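Local atomic coordinates of Sso-CP2 metallo-carboxypetidase (PDB entry 4MMO), a protein that probably acts as a zinc-dependent carboxypeptidase of the M20 family, a metallo-hydrolase built from a zinc-bearing catalytic domain and a dimerisation domain. Residues D195-N200 with S296-P301; N206-L211 with F287-T292. One frame throughout, in Å; residues are numbered along the deposited sequence.

Contact 1: D195-N200 with S296-P301; sequences DLHSSN and SKTIVP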
ATOM      1  N   ASP A 195      -5.371  13.858  -7.649  1.00 46.92           N
ATOM      2  CA  ASP A 195      -4.691  14.226  -6.418  1.00 46.51           C
ATOM      3  C   ASP A 195      -4.622  15.744  -6.317  1.00 54.07           C
ATOM      4  O   ASP A 195      -4.575  16.442  -7.332  1.00 62.24           O
ATOM      5  CB  ASP A 195      -3.281  13.632  -6.387  1.00 43.32           C
ATOM      6  CG  ASP A 195      -3.284  12.111  -6.355  1.00 61.49           C
ATOM      7  OD1 ASP A 195      -4.306  11.524  -5.940  1.00 59.24           O
ATOM      8  OD2 ASP A 195      -2.262  11.502  -6.736  1.00 54.28           O
ATOM      9  N   LEU A 196      -4.624  16.245  -5.087  1.00 46.20           N
ATOM     10  CA  LEU A 196      -4.538  17.675  -4.834  1.00 55.61           C
ATOM     11  C   LEU A 196      -3.262  17.999  -4.089  1.00 57.56           C
ATOM     12  O   LEU A 196      -2.689  17.141  -3.421  1.00 46.08           O
ATOM     13  CB  LEU A 196      -5.718  18.136  -3.985  1.00 57.22           C
ATOM     14  CG  LEU A 196      -7.098  17.666  -4.439  1.00 65.07           C
ATOM     15  CD1 LEU A 196      -8.161  18.212  -3.502  1.00 56.18           C
ATOM     16  CD2 LEU A 196      -7.368  18.079  -5.873  1.00 63.82           C
ATOM     17  N   HIS A 197      -2.823  19.245  -4.209  1.00 52.04           N
ATOM     18  CA  HIS A 197      -1.742  19.758  -3.384  1.00 52.32           C
ATOM     19  C   HIS A 197      -2.228  19.720  -1.936  1.00 34.34           C
ATOM     20  O   HIS A 197      -3.318  20.208  -1.630  1.00 47.16           O
ATOM     21  CB  HIS A 197      -1.396  21.187  -3.821  1.00 69.47           C
ATOM     22  CG  HIS A 197      -0.160  21.748  -3.185  1.00 99.43           C
ATOM     23  ND1 HIS A 197       0.372  21.260  -2.009  1.00108.45           N
ATOM     24  CD2 HIS A 197       0.645  22.773  -3.558  1.00101.53           C
ATOM     25  CE1 HIS A 197       1.448  21.949  -1.691  1.00103.09           C
ATOM     26  NE2 HIS A 197       1.638  22.878  -2.612  1.00 95.75           N
ATOM     27  N   SER A 198      -1.432  19.120  -1.055  1.00 37.28           N
ATOM     28  CA  SER A 198      -1.808  18.966   0.352  1.00 55.89           C
ATOM     29  C   SER A 198      -2.111  20.292   1.043  1.00 42.06           C
ATOM     30  O   SER A 198      -2.726  20.308   2.105  1.00 55.62           O
ATOM     31  CB  SER A 198      -0.732  18.202   1.129  1.00 49.82           C
ATOM     32  OG  SER A 198       0.386  19.020   1.407  1.00 48.25           O
ATOM     33  N   SER A 199      -1.694  21.398   0.437  1.00 41.11           N
ATOM     34  CA  SER A 199      -2.026  22.722   0.958  1.00 52.48           C
ATOM     35  C   SER A 199      -3.542  22.944   1.006  1.00 43.25           C
ATOM     36  O   SER A 199      -4.026  23.815   1.730  1.00 42.16           O
ATOM     37  CB  SER A 199      -1.360  23.810   0.116  1.00 44.63           C
ATOM     38  OG  SER A 199      -1.809  23.756  -1.224  1.00 68.91           O
ATOM     39  N   ASN A 200      -4.286  22.147   0.240  1.00 39.98           N
ATOM     40  CA  ASN A 200      -5.748  22.204   0.250  1.00 52.81           C
ATOM     41  C   ASN A 200      -6.392  21.338   1.334  1.00 49.81           C
ATOM     42  O   ASN A 200      -7.618  21.305   1.456  1.00 44.08           O
ATOM     43  CB  ASN A 200      -6.297  21.777  -1.112  1.00 58.40           C
ATOM     44  CG  ASN A 200      -5.929  22.743  -2.213  1.00 52.52           C
ATOM     45  OD1 ASN A 200      -6.539  23.800  -2.351  1.00 58.02           O
ATOM     46  ND2 ASN A 200      -4.930  22.382  -3.007  1.00 53.23           N
ATOM     47  N   SER A 296       9.958  13.062  -0.676  1.00122.58           N
ATOM     48  CA  SER A 296       8.683  13.621  -0.245  1.00118.71           C
ATOM     49  C   SER A 296       7.891  14.221  -1.404  1.00115.26           C
ATOM     50  O   SER A 296       8.395  15.068  -2.143  1.00133.00           O
ATOM     51  CB  SER A 296       8.919  14.703   0.809  1.00109.30           C
ATOM     52  N   LYS A 297       6.651  13.768  -1.547  1.00 82.38           N
ATOM     53  CA  LYS A 297       5.679  14.401  -2.427  1.00 70.79           C
ATOM     54  C   LYS A 297       4.440  14.688  -1.597  1.00 69.95           C
ATOM     55  O   LYS A 297       3.895  13.790  -0.956  1.00 86.54           O
ATOM     56  CB  LYS A 297       5.335  13.492  -3.601  1.00 62.49           C
ATOM     57  CG  LYS A 297       4.108  13.928  -4.383  1.00 83.11           C
ATOM     58  CD  LYS A 297       3.791  12.951  -5.498  1.00 89.68           C
ATOM     59  CE  LYS A 297       2.910  13.584  -6.560  1.00 90.37           C
ATOM     60  NZ  LYS A 297       2.606  12.625  -7.652  1.00 96.01           N
ATOM     61  N   THR A 298       3.992  15.935  -1.614  1.00 59.93           N
ATOM     62  CA  THR A 298       2.919  16.369  -0.727  1.00 68.40           C
ATOM     63  C   THR A 298       1.590  16.525  -1.471  1.00 54.99           C
ATOM     64  O   THR A 298       1.432  17.397  -2.324  1.00 48.10           O
ATOM     65  CB  THR A 298       3.298  17.678   0.006  1.00 74.14           C
ATOM     66  OG1 THR A 298       2.168  18.177   0.725  1.00 90.78           O
ATOM     67  CG2 THR A 298       3.792  18.743  -0.973  1.00 45.82           C
ATOM     68  N   ILE A 299       0.640  15.657  -1.141  1.00 40.52           N
ATOM     69  CA  ILE A 299      -0.663  15.662  -1.792  1.00 47.42           C
ATOM     70  C   ILE A 299      -1.783  15.180  -0.879  1.00 47.37           C
ATOM     71  O   ILE A 299      -1.538  14.491   0.107  1.00 42.16           O
ATOM     72  CB  ILE A 299      -0.679  14.738  -3.029  1.00 57.91           C
ATOM     73  CG1 ILE A 299      -0.126  13.355  -2.670  1.00 57.69           C
ATOM     74  CG2 ILE A 299       0.126  15.342  -4.166  1.00 59.70           C
ATOM     75  CD1 ILE A 299      -0.563  12.252  -3.618  1.00 49.03           C
ATOM     76  N   VAL A 300      -3.013  15.547  -1.222  1.00 50.35           N
ATOM     77  CA  VAL A 300      -4.182  14.833  -0.729  1.00 49.54           C
ATOM     78  C   VAL A 300      -4.571  13.842  -1.820  1.00 47.76           C
ATOM     79  O   VAL A 300      -5.007  14.257  -2.894  1.00 44.15           O
ATOM     80  CB  VAL A 300      -5.384  15.761  -0.463  1.00 42.29           C
ATOM     81  CG1 VAL A 300      -6.534  14.968   0.161  1.00 43.83           C
ATOM     82  CG2 VAL A 300      -4.986  16.912   0.435  1.00 38.32           C
ATOM     83  N   PRO A 301      -4.408  12.529  -1.564  1.00 33.98           N
ATOM     84  CA  PRO A 301      -4.791  11.597  -2.629  1.00 40.16           C
ATOM     85  C   PRO A 301      -6.301  11.566  -2.794  1.00 32.96           C
ATOM     86  O   PRO A 301      -7.014  11.893  -1.846  1.00 39.18           O
ATOM     87  CB  PRO A 301      -4.274  10.243  -2.120  1.00 45.40           C
ATOM     88  CG  PRO A 301      -3.329  10.577  -0.991  1.00 43.53           C
ATOM     89  CD  PRO A 301      -3.898  11.811  -0.382  1.00 33.77           C
TER

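Contact 2: N206-L211 with F287-T292; sequences NPCIDL and FECGYT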
ATOM      1  N   ASN A 206      -9.704  13.500   3.476  1.00 40.35           N
ATOM      2  CA  ASN A 206      -8.607  12.703   2.948  1.00 40.44           C
ATOM      3  C   ASN A 206      -9.028  11.227   2.983  1.00 47.37           C
ATOM      4  O   ASN A 206      -9.432  10.726   4.030  1.00 46.09           O
ATOM      5  CB  ASN A 206      -7.338  12.973   3.774  1.00 33.91           C
ATOM      6  CG  ASN A 206      -6.158  12.107   3.362  1.00 40.20           C
ATOM      7  OD1 ASN A 206      -6.231  10.878   3.366  1.00 43.36           O
ATOM      8  ND2 ASN A 206      -5.052  12.754   3.018  1.00 41.05           N
ATOM      9  N   PRO A 207      -8.959  10.532   1.836  1.00 43.08           N
ATOM     10  CA  PRO A 207      -9.440   9.147   1.795  1.00 49.80           C
ATOM     11  C   PRO A 207      -8.532   8.156   2.530  1.00 46.70           C
ATOM     12  O   PRO A 207      -9.040   7.155   3.037  1.00 39.43           O
ATOM     13  CB  PRO A 207      -9.476   8.836   0.297  1.00 46.28           C
ATOM     14  CG  PRO A 207      -8.414   9.697  -0.281  1.00 45.12           C
ATOM     15  CD  PRO A 207      -8.443  10.967   0.526  1.00 47.16           C
ATOM     16  N   CYS A 208      -7.226   8.420   2.585  1.00 26.94           N
ATOM     17  CA  CYS A 208      -6.309   7.560   3.343  1.00 37.85           C
ATOM     18  C   CYS A 208      -6.730   7.464   4.799  1.00 38.52           C
ATOM     19  O   CYS A 208      -6.889   6.370   5.341  1.00 44.29           O
ATOM     20  CB  CYS A 208      -4.880   8.095   3.299  1.00 40.68           C
ATOM     21  SG  CYS A 208      -4.293   8.519   1.673  1.00 73.00           S
ATOM     22  N   ILE A 209      -6.892   8.619   5.434  1.00 33.40           N
ATOM     23  CA  ILE A 209      -7.221   8.660   6.850  1.00 33.57           C
ATOM     24  C   ILE A 209      -8.600   8.053   7.089  1.00 37.76           C
ATOM     25  O   ILE A 209      -8.788   7.294   8.039  1.00 36.98           O
ATOM     26  CB  ILE A 209      -7.136  10.109   7.426  1.00 36.38           C
ATOM     27  CG1 ILE A 209      -7.431  10.125   8.929  1.00 41.18           C
ATOM     28  CG2 ILE A 209      -8.089  11.039   6.720  1.00 44.27           C
ATOM     29  CD1 ILE A 209      -6.395   9.410   9.749  1.00 47.66           C
ATOM     30  N   ASP A 210      -9.554   8.376   6.218  1.00 34.26           N
ATOM     31  CA  ASP A 210     -10.915   7.872   6.370  1.00 45.58           C
ATOM     32  C   ASP A 210     -10.929   6.353   6.305  1.00 42.15           C
ATOM     33  O   ASP A 210     -11.544   5.699   7.143  1.00 37.13           O
ATOM     34  CB  ASP A 210     -11.846   8.454   5.304  1.00 37.13           C
ATOM     35  CG  ASP A 210     -12.227   9.900   5.582  1.00 51.16           C
ATOM     36  OD1 ASP A 210     -11.886  10.412   6.671  1.00 38.99           O
ATOM     37  OD2 ASP A 210     -12.877  10.521   4.711  1.00 38.97           O
ATOM     38  N   LEU A 211     -10.239   5.794   5.319  1.00 32.44           N
ATOM     39  CA  LEU A 211     -10.197   4.347   5.162  1.00 34.34           C
ATOM     40  C   LEU A 211      -9.407   3.692   6.297  1.00 46.49           C
ATOM     41  O   LEU A 211      -9.791   2.630   6.793  1.00 37.09           O
ATOM     42  CB  LEU A 211      -9.603   3.965   3.806  1.00 28.26           C
ATOM     43  CG  LEU A 211      -9.694   2.480   3.434  1.00 41.62           C
ATOM     44  CD1 LEU A 211     -11.134   1.971   3.487  1.00 36.43           C
ATOM     45  CD2 LEU A 211      -9.098   2.239   2.055  1.00 42.76           C
ATOM     46  N   PHE A 287      -3.078  -2.298   1.788  1.00 28.27           N
ATOM     47  CA  PHE A 287      -3.613  -0.955   1.886  1.00 35.38           C
ATOM     48  C   PHE A 287      -2.722  -0.044   1.055  1.00 41.30           C
ATOM     49  O   PHE A 287      -1.519   0.058   1.302  1.00 53.35           O
ATOM     50  CB  PHE A 287      -3.654  -0.498   3.345  1.00 30.52           C
ATOM     51  CG  PHE A 287      -4.295   0.851   3.546  1.00 45.40           C
ATOM     52  CD1 PHE A 287      -5.612   0.957   3.958  1.00 61.44           C
ATOM     53  CD2 PHE A 287      -3.575   2.009   3.332  1.00 73.91           C
ATOM     54  CE1 PHE A 287      -6.197   2.198   4.144  1.00 55.15           C
ATOM     55  CE2 PHE A 287      -4.155   3.245   3.519  1.00 75.51           C
ATOM     56  CZ  PHE A 287      -5.466   3.338   3.923  1.00 45.23           C
ATOM     57  N   GLU A 288      -3.320   0.588   0.050  1.00 40.61           N
ATOM     58  CA  GLU A 288      -2.608   1.493  -0.840  1.00 54.26           C
ATOM     59  C   GLU A 288      -3.319   2.830  -0.877  1.00 41.97           C
ATOM     60  O   GLU A 288      -4.543   2.895  -0.979  1.00 45.87           O
ATOM     61  CB  GLU A 288      -2.554   0.916  -2.255  1.00 61.82           C
ATOM     62  CG  GLU A 288      -1.901   1.820  -3.296  1.00 79.10           C
ATOM     63  CD  GLU A 288      -0.406   1.969  -3.091  1.00101.26           C
ATOM     64  OE1 GLU A 288       0.242   0.979  -2.688  1.00105.97           O
ATOM     65  OE2 GLU A 288       0.124   3.076  -3.332  1.00111.27           O
ATOM     66  N   CYS A 289      -2.542   3.899  -0.798  1.00 48.33           N
ATOM     67  CA  CYS A 289      -3.086   5.237  -0.947  1.00 46.04           C
ATOM     68  C   CYS A 289      -1.990   6.263  -1.161  1.00 48.10           C
ATOM     69  O   CYS A 289      -0.924   6.185  -0.552  1.00 50.02           O
ATOM     70  CB  CYS A 289      -3.895   5.628   0.282  1.00 45.36           C
ATOM     71  SG  CYS A 289      -4.609   7.265   0.113  1.00 75.48           S
ATOM     72  N   GLY A 290      -2.266   7.230  -2.029  1.00 47.63           N
ATOM     73  CA  GLY A 290      -1.370   8.345  -2.241  1.00 43.46           C
ATOM     74  C   GLY A 290       0.002   7.940  -2.736  1.00 57.70           C
ATOM     75  O   GLY A 290       0.180   6.871  -3.318  1.00 46.76           O
ATOM     76  N   TYR A 291       0.976   8.806  -2.480  1.00 61.02           N
ATOM     77  CA  TYR A 291       2.311   8.654  -3.041  1.00 74.78           C
ATOM     78  C   TYR A 291       3.191   7.693  -2.256  1.00 76.05           C
ATOM     79  O   TYR A 291       3.336   7.807  -1.041  1.00 67.82           O
ATOM     80  CB  TYR A 291       3.000  10.015  -3.122  1.00 66.64           C
ATOM     81  CG  TYR A 291       4.453   9.929  -3.518  1.00 73.55           C
ATOM     82  CD1 TYR A 291       4.820   9.688  -4.835  1.00 86.72           C
ATOM     83  CD2 TYR A 291       5.460  10.088  -2.574  1.00 70.54           C
ATOM     84  CE1 TYR A 291       6.151   9.610  -5.204  1.00 91.60           C
ATOM     85  CE2 TYR A 291       6.793  10.016  -2.932  1.00 73.80           C
ATOM     86  CZ  TYR A 291       7.134   9.776  -4.248  1.00 84.60           C
ATOM     87  OH  TYR A 291       8.461   9.698  -4.608  1.00 68.34           O
ATOM     88  N   THR A 292       3.787   6.753  -2.982  1.00106.59           N
ATOM     89  CA  THR A 292       4.787   5.848  -2.437  1.00128.53           C
ATOM     90  C   THR A 292       6.086   6.028  -3.213  1.00137.88           C
ATOM     91  O   THR A 292       6.066   6.428  -4.378  1.00153.07           O
ATOM     92  CB  THR A 292       4.336   4.382  -2.543  1.00130.38           C
TER

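Contact 1: D195-N200 with S296-P301
A short antiparallel backbone pairing at the far tip of the dimerisation domain joins the brief strand around 196-197 to the beginning of strand 299-312. Leu-196 and Val-300 form a hydrogen-bonded pair. The first bond is nearly straight, Leu-196 N giving to Val-300 O at 3.0 Å and 172° in the plane of that carbonyl. The return bond, Val-300 N to Leu-196 O at 2.7 Å, is bent to 147° and meets its carbonyl from above the plane. On one face of this pair Leu-196 CB lies 4.3 Å from Val-300 CB, while Val-300 CG2 rests against Ser-198 CA.

The carboxylate of Asp-195 crosses the Ile-299 side chain obliquely: with CG beside the backbone N (chi1 -65°), OD1 approaches Pro-301 CA at 3.3 Å and accepts from His-302 N, and OD2 comes 3.6 Å from Ile-299 CD1. Beyond the pairing the chain turns into a 3-10 segment, where His-197 O accepts from both Asn-200 N and Asn-200 ND2, the latter at 3.0 Å.

Ser-198 OG and Thr-298 OG1 both hydrogen-bond to Arg-311 NH2 of the second subunit, and Ser-198 OG also to Asp-309 OD2 of that subunit. Val-204 and Asn-206, from the loop leading into helix 207-218, pack on Val-300, while the second subunit covers the Ser-198 and Thr-298 end.

Contact 2: N206-L211 with F287-T292
A disulfide ties the first turn of helix 207-218 to strand 283-290 in the dimerisation domain; the axes of the pieces 207-211 and 287-290 approach to 8.7 Å, their directions 152° apart and so nearly antiparallel. Cys-208 SG and Cys-289 SG are bonded at 2.0 Å with a chi3 of -60°. The two cysteines reach each other differently: Cys-208 holds SG beside its backbone N, whereas Cys-289 extends SG anti to its own N (chi1 -179°).

Asn-206 is the N-cap. Its OD1 accepts from Ile-209 N at 3.1 Å, from above the carbonyl plane, and more weakly from Cys-208 N, so the turn carrying the cysteine is held at its start. Its ND2 hydrogen-bonds to Asn-283 OD1 and Val-284 O of the second subunit.

One turn along, the side chains of Leu-211 and Phe-287 lie alongside one another, pointing opposite ways. Leu-211 CD2 meets Phe-287 CE1 at 3.6 Å, and Leu-211 CG lies equally near that carbon. The ring also turns its edge to the helix backbone, with Cys-208 O near the ring plane and 3.6 Å from Phe-287 CZ. An alanine in place of Phe-287 would probably lose the packing on Leu-211 and weaken the interface, where the ring meets Phe-287 of the second subunit.

Leu-211 also packs on Leu-187 and Leu-189 of strand 178-190, Cys-289 touches Ala-304 of strand 299-312, and residues 287-290 pair antiparallel with a strand of the second subunit, carrying the sheet across the interface.

Both contacts lie at the dimerisation end of the chain, with centres 11 Å apart, and each is largely buried with the second subunit counted. They hold neighbouring strands of one sheet, 299-312 in contact 1 and 283-290 in contact 2, and both segments of contact 2 fall in the sequence between the two segments of contact 1. Pro-301 joins them: its CG packs 3.5 Å from Cys-208 SG and also touches Gly-290. Their chemistry differs. Contact 1, nearer the tip, relies on backbone hydrogen bonds and has an exposed margin at His-197, whereas contact 2 is a helix-on-sheet core with a covalent cross-link and apolar packing.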